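Local coordinates for beta-L-arabinobiosidase (Bacteroides thetaiotaomicron, PDB 5MQR), which probably hydrolyses arabinose-containing glycosidic linkages during breakdown of plant pectin, and may also have exo-alpha-sialidase activity, at residues A[658-672]-A[1049-1061]. Sequence-based numbering, arbitrary orientation.
Sequences IPLFECPQRNFEEMY and DKWDWFCLDNVLY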
loop_
_atom_site.group_PDB
_atom_site.type_symbol
_atom_site.label_atom_id
_atom_site.label_comp_id
_atom_site.label_asym_id
_atom_site.label_seq_id
_atom_site.Cartn_x
_atom_site.Cartn_y
_atom_site.Cartn_z
ATOM N N ILE A 658 -18.053 10.194 -2.417
ATOM C CA ILE A 658 -17.437 10.187 -1.103
ATOM C C ILE A 658 -15.969 9.800 -1.065
ATOM O O ILE A 658 -15.554 8.870 -1.759
ATOM C CB ILE A 658 -18.255 9.411 -0.065
ATOM C CG1 ILE A 658 -18.332 7.913 -0.321
ATOM C CG2 ILE A 658 -19.656 9.999 0.030
ATOM C CD1 ILE A 658 -18.655 7.155 0.950
ATOM N N PRO A 659 -15.168 10.519 -0.247
ATOM C CA PRO A 659 -13.896 9.929 0.115
ATOM C C PRO A 659 -14.145 8.608 0.827
ATOM O O PRO A 659 -15.214 8.412 1.443
ATOM C CB PRO A 659 -13.256 10.977 1.052
ATOM C CG PRO A 659 -13.933 12.261 0.693
ATOM C CD PRO A 659 -15.333 11.855 0.351
ATOM N N LEU A 660 -13.202 7.691 0.723
ATOM C CA LEU A 660 -13.350 6.389 1.371
ATOM C C LEU A 660 -12.488 6.287 2.621
ATOM O O LEU A 660 -11.389 6.829 2.655
ATOM C CB LEU A 660 -13.007 5.274 0.389
ATOM C CG LEU A 660 -13.854 5.219 -0.896
ATOM C CD1 LEU A 660 -13.275 4.192 -1.866
ATOM C CD2 LEU A 660 -15.320 4.904 -0.634
ATOM N N PHE A 661 -12.976 5.573 3.628
ATOM C CA PHE A 661 -12.303 5.461 4.916
ATOM C C PHE A 661 -12.386 4.020 5.429
ATOM O O PHE A 661 -13.363 3.330 5.221
ATOM C CB PHE A 661 -12.956 6.434 5.942
ATOM C CG PHE A 661 -12.517 6.220 7.380
ATOM C CD1 PHE A 661 -11.323 6.730 7.844
ATOM C CD2 PHE A 661 -13.299 5.508 8.265
ATOM C CE1 PHE A 661 -10.912 6.526 9.161
ATOM C CE2 PHE A 661 -12.892 5.302 9.578
ATOM C CZ PHE A 661 -11.689 5.803 10.024
ATOM N N GLU A 662 -11.349 3.579 6.112
ATOM C CA GLU A 662 -11.442 2.374 6.923
ATOM C C GLU A 662 -10.535 2.460 8.110
ATOM O O GLU A 662 -9.518 3.156 8.086
ATOM C CB GLU A 662 -11.092 1.094 6.148
ATOM C CG GLU A 662 -9.659 1.010 5.625
ATOM C CD GLU A 662 -9.257 -0.383 5.140
ATOM O OE1 GLU A 662 -10.147 -1.252 4.875
ATOM O OE2 GLU A 662 -8.030 -0.599 5.017
ATOM N N CYS A 663 -10.915 1.704 9.132
ATOM C CA CYS A 663 -10.105 1.528 10.303
ATOM C C CYS A 663 -10.548 0.212 10.904
ATOM O O CYS A 663 -11.512 -0.353 10.429
ATOM C CB CYS A 663 -10.300 2.712 11.242
ATOM S SG CYS A 663 -11.885 2.705 12.069
ATOM N N PRO A 664 -9.832 -0.305 11.920
ATOM C CA PRO A 664 -10.160 -1.608 12.538
ATOM C C PRO A 664 -11.311 -1.574 13.541
ATOM O O PRO A 664 -11.679 -2.617 14.063
ATOM C CB PRO A 664 -8.879 -1.987 13.295
ATOM C CG PRO A 664 -7.936 -0.839 13.161
ATOM C CD PRO A 664 -8.664 0.316 12.556
ATOM N N GLN A 665 -11.855 -0.398 13.819
ATOM C CA GLN A 665 -12.927 -0.251 14.786
ATOM C C GLN A 665 -14.224 -0.063 14.004
ATOM O O GLN A 665 -14.401 0.940 13.292
ATOM C CB GLN A 665 -12.641 0.909 15.735
ATOM C CG GLN A 665 -13.436 0.853 17.035
ATOM C CD GLN A 665 -13.017 1.907 18.058
ATOM O OE1 GLN A 665 -11.829 2.233 18.197
ATOM N NE2 GLN A 665 -13.983 2.441 18.770
ATOM N N ARG A 666 -15.109 -1.047 14.141
ATOM C CA ARG A 666 -16.330 -1.136 13.355
ATOM C C ARG A 666 -17.235 0.087 13.481
ATOM O O ARG A 666 -17.762 0.563 12.489
ATOM C CB ARG A 666 -17.094 -2.424 13.730
ATOM C CG ARG A 666 -18.365 -2.718 12.927
ATOM C CD ARG A 666 -18.065 -2.746 11.416
ATOM N NE ARG A 666 -19.188 -3.274 10.612
ATOM C CZ ARG A 666 -19.085 -3.927 9.438
ATOM N NH1 ARG A 666 -17.898 -4.183 8.876
ATOM N NH2 ARG A 666 -20.195 -4.362 8.831
ATOM N N ASN A 667 -17.413 0.608 14.688
ATOM C CA ASN A 667 -18.380 1.693 14.864
ATOM C C ASN A 667 -17.968 2.993 14.138
ATOM O O ASN A 667 -18.800 3.603 13.491
ATOM C CB ASN A 667 -18.810 1.904 16.338
ATOM C CG ASN A 667 -17.655 2.230 17.291
ATOM O OD1 ASN A 667 -16.498 2.354 16.912
ATOM N ND2 ASN A 667 -17.995 2.344 18.563
ATOM N N PHE A 668 -16.696 3.379 14.207
ATOM C CA PHE A 668 -16.187 4.545 13.481
ATOM C C PHE A 668 -16.360 4.428 11.965
ATOM O O PHE A 668 -16.771 5.388 11.285
ATOM C CB PHE A 668 -14.688 4.745 13.758
ATOM C CG PHE A 668 -14.377 5.567 14.976
ATOM C CD1 PHE A 668 -14.262 4.973 16.231
ATOM C CD2 PHE A 668 -14.149 6.919 14.861
ATOM C CE1 PHE A 668 -13.950 5.733 17.356
ATOM C CE2 PHE A 668 -13.823 7.689 15.979
ATOM C CZ PHE A 668 -13.712 7.092 17.225
ATOM N N GLU A 669 -16.034 3.254 11.450
ATOM C CA GLU A 669 -16.131 2.997 10.040
ATOM C C GLU A 669 -17.593 3.053 9.601
ATOM O O GLU A 669 -17.911 3.740 8.648
ATOM C CB GLU A 669 -15.504 1.645 9.668
ATOM C CG GLU A 669 -15.409 1.427 8.157
ATOM C CD GLU A 669 -14.748 0.119 7.783
ATOM O OE1 GLU A 669 -13.499 0.059 7.858
ATOM O OE2 GLU A 669 -15.477 -0.844 7.421
ATOM N N GLU A 670 -18.469 2.358 10.317
ATOM C CA GLU A 670 -19.891 2.337 10.005
ATOM C C GLU A 670 -20.486 3.741 10.041
ATOM O O GLU A 670 -21.296 4.069 9.193
ATOM C CB GLU A 670 -20.654 1.436 10.978
ATOM C CG GLU A 670 -22.148 1.369 10.717
ATOM C CD GLU A 670 -22.860 0.414 11.650
ATOM O OE1 GLU A 670 -22.803 0.585 12.886
ATOM O OE2 GLU A 670 -23.501 -0.509 11.141
HETATM N N MSE A 671 -20.076 4.547 11.015
HETATM C CA MSE A 671 -20.628 5.910 11.183
HETATM C C MSE A 671 -20.167 6.805 10.075
HETATM O O MSE A 671 -20.899 7.681 9.652
HETATM C CB MSE A 671 -20.250 6.520 12.531
HETATM C CG MSE A 671 -21.088 7.732 12.920
HETATM SE SE MSE A 671 -23.031 7.294 12.969
HETATM C CE MSE A 671 -22.935 5.725 14.157
ATOM N N TYR A 672 -18.938 6.592 9.599
ATOM C CA TYR A 672 -18.419 7.298 8.460
ATOM C C TYR A 672 -19.373 7.152 7.290
ATOM O O TYR A 672 -19.825 8.129 6.709
ATOM C CB TYR A 672 -17.022 6.778 8.081
ATOM C CG TYR A 672 -16.442 7.547 6.943
ATOM C CD1 TYR A 672 -15.752 8.726 7.156
ATOM C CD2 TYR A 672 -16.625 7.119 5.628
ATOM C CE1 TYR A 672 -15.244 9.449 6.092
ATOM C CE2 TYR A 672 -16.116 7.840 4.561
ATOM C CZ TYR A 672 -15.427 9.003 4.800
ATOM O OH TYR A 672 -14.963 9.742 3.732
ATOM N N ASP A 1049 -0.812 3.644 19.180
ATOM C CA ASP A 1049 -1.291 2.287 19.530
ATOM C C ASP A 1049 -2.799 2.137 19.662
ATOM O O ASP A 1049 -3.273 1.132 20.210
ATOM C CB ASP A 1049 -0.580 1.717 20.782
ATOM C CG ASP A 1049 0.910 1.656 20.605
ATOM O OD1 ASP A 1049 1.355 0.803 19.790
ATOM O OD2 ASP A 1049 1.624 2.473 21.239
ATOM N N LYS A 1050 -3.560 3.107 19.165
ATOM C CA LYS A 1050 -5.003 2.957 19.132
ATOM C C LYS A 1050 -5.376 1.973 18.017
ATOM O O LYS A 1050 -6.038 0.981 18.281
ATOM C CB LYS A 1050 -5.677 4.313 18.908
ATOM C CG LYS A 1050 -7.190 4.294 18.776
ATOM C CD LYS A 1050 -7.908 3.595 19.921
ATOM C CE LYS A 1050 -7.784 4.343 21.242
ATOM N NZ LYS A 1050 -8.594 3.660 22.304
ATOM N N TRP A 1051 -4.929 2.274 16.791
ATOM C CA TRP A 1051 -5.223 1.508 15.586
ATOM C C TRP A 1051 -3.945 1.071 14.822
ATOM O O TRP A 1051 -3.100 1.902 14.476
ATOM C CB TRP A 1051 -6.097 2.345 14.632
ATOM C CG TRP A 1051 -7.476 2.630 15.126
ATOM C CD1 TRP A 1051 -8.172 1.963 16.116
ATOM C CD2 TRP A 1051 -8.370 3.627 14.621
ATOM N NE1 TRP A 1051 -9.405 2.527 16.281
ATOM C CE2 TRP A 1051 -9.556 3.543 15.375
ATOM C CE3 TRP A 1051 -8.272 4.601 13.618
ATOM C CZ2 TRP A 1051 -10.645 4.389 15.149
ATOM C CZ3 TRP A 1051 -9.344 5.448 13.406
ATOM C CH2 TRP A 1051 -10.524 5.324 14.162
ATOM N N ASP A 1052 -3.842 -0.217 14.502
ATOM C CA ASP A 1052 -2.708 -0.719 13.731
ATOM C C ASP A 1052 -2.684 -0.178 12.313
ATOM O O ASP A 1052 -1.624 -0.128 11.700
ATOM C CB ASP A 1052 -2.719 -2.240 13.653
ATOM C CG ASP A 1052 -2.393 -2.895 14.965
ATOM O OD1 ASP A 1052 -1.927 -2.220 15.920
ATOM O OD2 ASP A 1052 -2.594 -4.117 15.025
ATOM N N TRP A 1053 -3.839 0.231 11.797
ATOM C CA TRP A 1053 -3.900 0.781 10.453
ATOM C C TRP A 1053 -5.131 1.601 10.286
ATOM O O TRP A 1053 -6.102 1.400 11.004
ATOM C CB TRP A 1053 -3.914 -0.351 9.409
ATOM C CG TRP A 1053 -4.857 -1.472 9.724
ATOM C CD1 TRP A 1053 -4.570 -2.635 10.419
ATOM C CD2 TRP A 1053 -6.238 -1.542 9.388
ATOM N NE1 TRP A 1053 -5.705 -3.414 10.526
ATOM C CE2 TRP A 1053 -6.738 -2.769 9.898
ATOM C CE3 TRP A 1053 -7.118 -0.680 8.716
ATOM C CZ2 TRP A 1053 -8.078 -3.160 9.734
ATOM C CZ3 TRP A 1053 -8.452 -1.073 8.546
ATOM C CH2 TRP A 1053 -8.919 -2.302 9.061
ATOM N N PHE A 1054 -5.092 2.516 9.326
ATOM C CA PHE A 1054 -6.314 3.167 8.838
ATOM C C PHE A 1054 -5.997 3.852 7.539
ATOM O O PHE A 1054 -4.824 4.016 7.188
ATOM C CB PHE A 1054 -6.906 4.182 9.840
ATOM C CG PHE A 1054 -5.966 5.288 10.237
ATOM C CD1 PHE A 1054 -5.801 6.400 9.437
ATOM C CD2 PHE A 1054 -5.262 5.222 11.430
ATOM C CE1 PHE A 1054 -4.931 7.427 9.805
ATOM C CE2 PHE A 1054 -4.386 6.237 11.806
ATOM C CZ PHE A 1054 -4.225 7.347 10.991
ATOM N N CYS A 1055 -7.030 4.301 6.844
ATOM C CA CYS A 1055 -6.798 4.990 5.589
ATOM C C CYS A 1055 -7.961 5.871 5.204
ATOM O O CYS A 1055 -9.104 5.462 5.289
ATOM C CB CYS A 1055 -6.539 3.956 4.483
ATOM S SG CYS A 1055 -6.426 4.661 2.832
ATOM N N LEU A 1056 -7.649 7.087 4.798
ATOM C CA LEU A 1056 -8.608 7.953 4.126
ATOM C C LEU A 1056 -8.128 8.128 2.708
ATOM O O LEU A 1056 -7.025 8.556 2.469
ATOM C CB LEU A 1056 -8.720 9.307 4.801
ATOM C CG LEU A 1056 -9.732 10.271 4.170
ATOM C CD1 LEU A 1056 -11.169 9.840 4.454
ATOM C CD2 LEU A 1056 -9.482 11.680 4.687
ATOM N N ASP A 1057 -8.993 7.806 1.767
ATOM C CA ASP A 1057 -8.635 7.727 0.362
ATOM C C ASP A 1057 -9.694 8.428 -0.457
ATOM O O ASP A 1057 -10.782 8.754 0.035
ATOM C CB ASP A 1057 -8.572 6.264 -0.036
ATOM C CG ASP A 1057 -7.564 5.974 -1.124
ATOM O OD1 ASP A 1057 -7.096 6.878 -1.849
ATOM O OD2 ASP A 1057 -7.242 4.785 -1.264
ATOM N N ASN A 1058 -9.359 8.636 -1.720
ATOM C CA ASN A 1058 -10.253 9.213 -2.704
ATOM C C ASN A 1058 -10.663 10.632 -2.317
ATOM O O ASN A 1058 -11.772 11.053 -2.645
ATOM C CB ASN A 1058 -11.505 8.326 -2.918
ATOM C CG ASN A 1058 -12.161 8.549 -4.280
ATOM O OD1 ASN A 1058 -11.501 8.917 -5.233
ATOM N ND2 ASN A 1058 -13.450 8.332 -4.364
ATOM N N VAL A 1059 -9.769 11.371 -1.664
ATOM C CA VAL A 1059 -10.094 12.730 -1.254
ATOM C C VAL A 1059 -9.794 13.665 -2.430
ATOM O O VAL A 1059 -8.662 13.658 -2.951
ATOM C CB VAL A 1059 -9.257 13.166 -0.034
ATOM C CG1 VAL A 1059 -9.510 14.640 0.308
ATOM C CG2 VAL A 1059 -9.544 12.283 1.169
ATOM N N LEU A 1060 -10.770 14.474 -2.844
ATOM C CA LEU A 1060 -10.516 15.523 -3.833
ATOM C C LEU A 1060 -10.154 16.790 -3.100
ATOM O O LEU A 1060 -10.992 17.416 -2.459
ATOM C CB LEU A 1060 -11.718 15.758 -4.742
ATOM C CG LEU A 1060 -11.479 16.644 -5.982
ATOM C CD1 LEU A 1060 -10.376 16.068 -6.876
ATOM C CD2 LEU A 1060 -12.777 16.765 -6.763
ATOM N N TYR A 1061 -8.886 17.157 -3.179
ATOM C CA TYR A 1061 -8.346 18.299 -2.451
ATOM C C TYR A 1061 -7.489 19.084 -3.428
ATOM O O TYR A 1061 -6.482 18.558 -3.907
ATOM C CB TYR A 1061 -7.499 17.810 -1.261
ATOM C CG TYR A 1061 -6.872 18.934 -0.462
ATOM C CD1 TYR A 1061 -7.593 19.589 0.551
ATOM C CD2 TYR A 1061 -5.564 19.373 -0.722
ATOM C CE1 TYR A 1061 -7.028 20.631 1.285
ATOM C CE2 TYR A 1061 -4.996 20.411 0.006
ATOM C CZ TYR A 1061 -5.731 21.039 1.006
ATOM O OH TYR A 1061 -5.191 22.069 1.722
HETATM O O HOH W 1 -16.241 6.672 -3.456
HETATM O O HOH W 2 -11.143 2.373 20.886
#
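L660 and D1057 face each other as an antiparallel hydrogen-bonded pair. L660 N donates a hydrogen bond to D1057 O at 2.7 Å, and D1057 N donates one to L660 O. E662 and C1055 form the next such pair. F661 and L1056, between them, are a non-hydrogen-bonded pair; there F661 CA makes a CA-H...O contact with C1055 O at 3.2 Å. Beyond the strands, W1051 NE1 donates to Q665 OE1 at 3.1 Å. The acceptor lies in the indole plane, and the amide stands almost perpendicular to it, at 88°. A water joins the same OE1 to K1050 NZ, while Q665 NE2 is bonded to E980. Strand 660-662 is the edge strand of an antiparallel sheet that continues through 1053-1061 to 1064-1071. Most of this sheet falls in the glycosyl hydrolase family 65 C-terminal region, so the contact ties that region to the chain leading into helix 666-680. At N1058 and V1059, both facing L1066, strand 1053-1061 has a G1 beta bulge. The W1051 indole is held on several sides. C663 CB sits over the face of its six-membered ring, 3.7 Å from the centroid. C663 SG, turned between backbone N and carbonyl carbon (chi1 73°), lies over the same ring. P664 CD covers the five-membered ring on that face, and K1050 CG lies against the opposite one. The indole edge points at the face of F668 in a T-shaped stack, planes at 82°. With an alanine at W1051, Q665 OE1 would probably lose its indole donor, and a gap is likely to open beside C663, P664 and F668. P664 CG also rests over the centre of the W1053 six-membered ring, 4.1 Å from its centroid. The E662 carboxylate passes W1053 CZ3 to reach R1076 and Y1077.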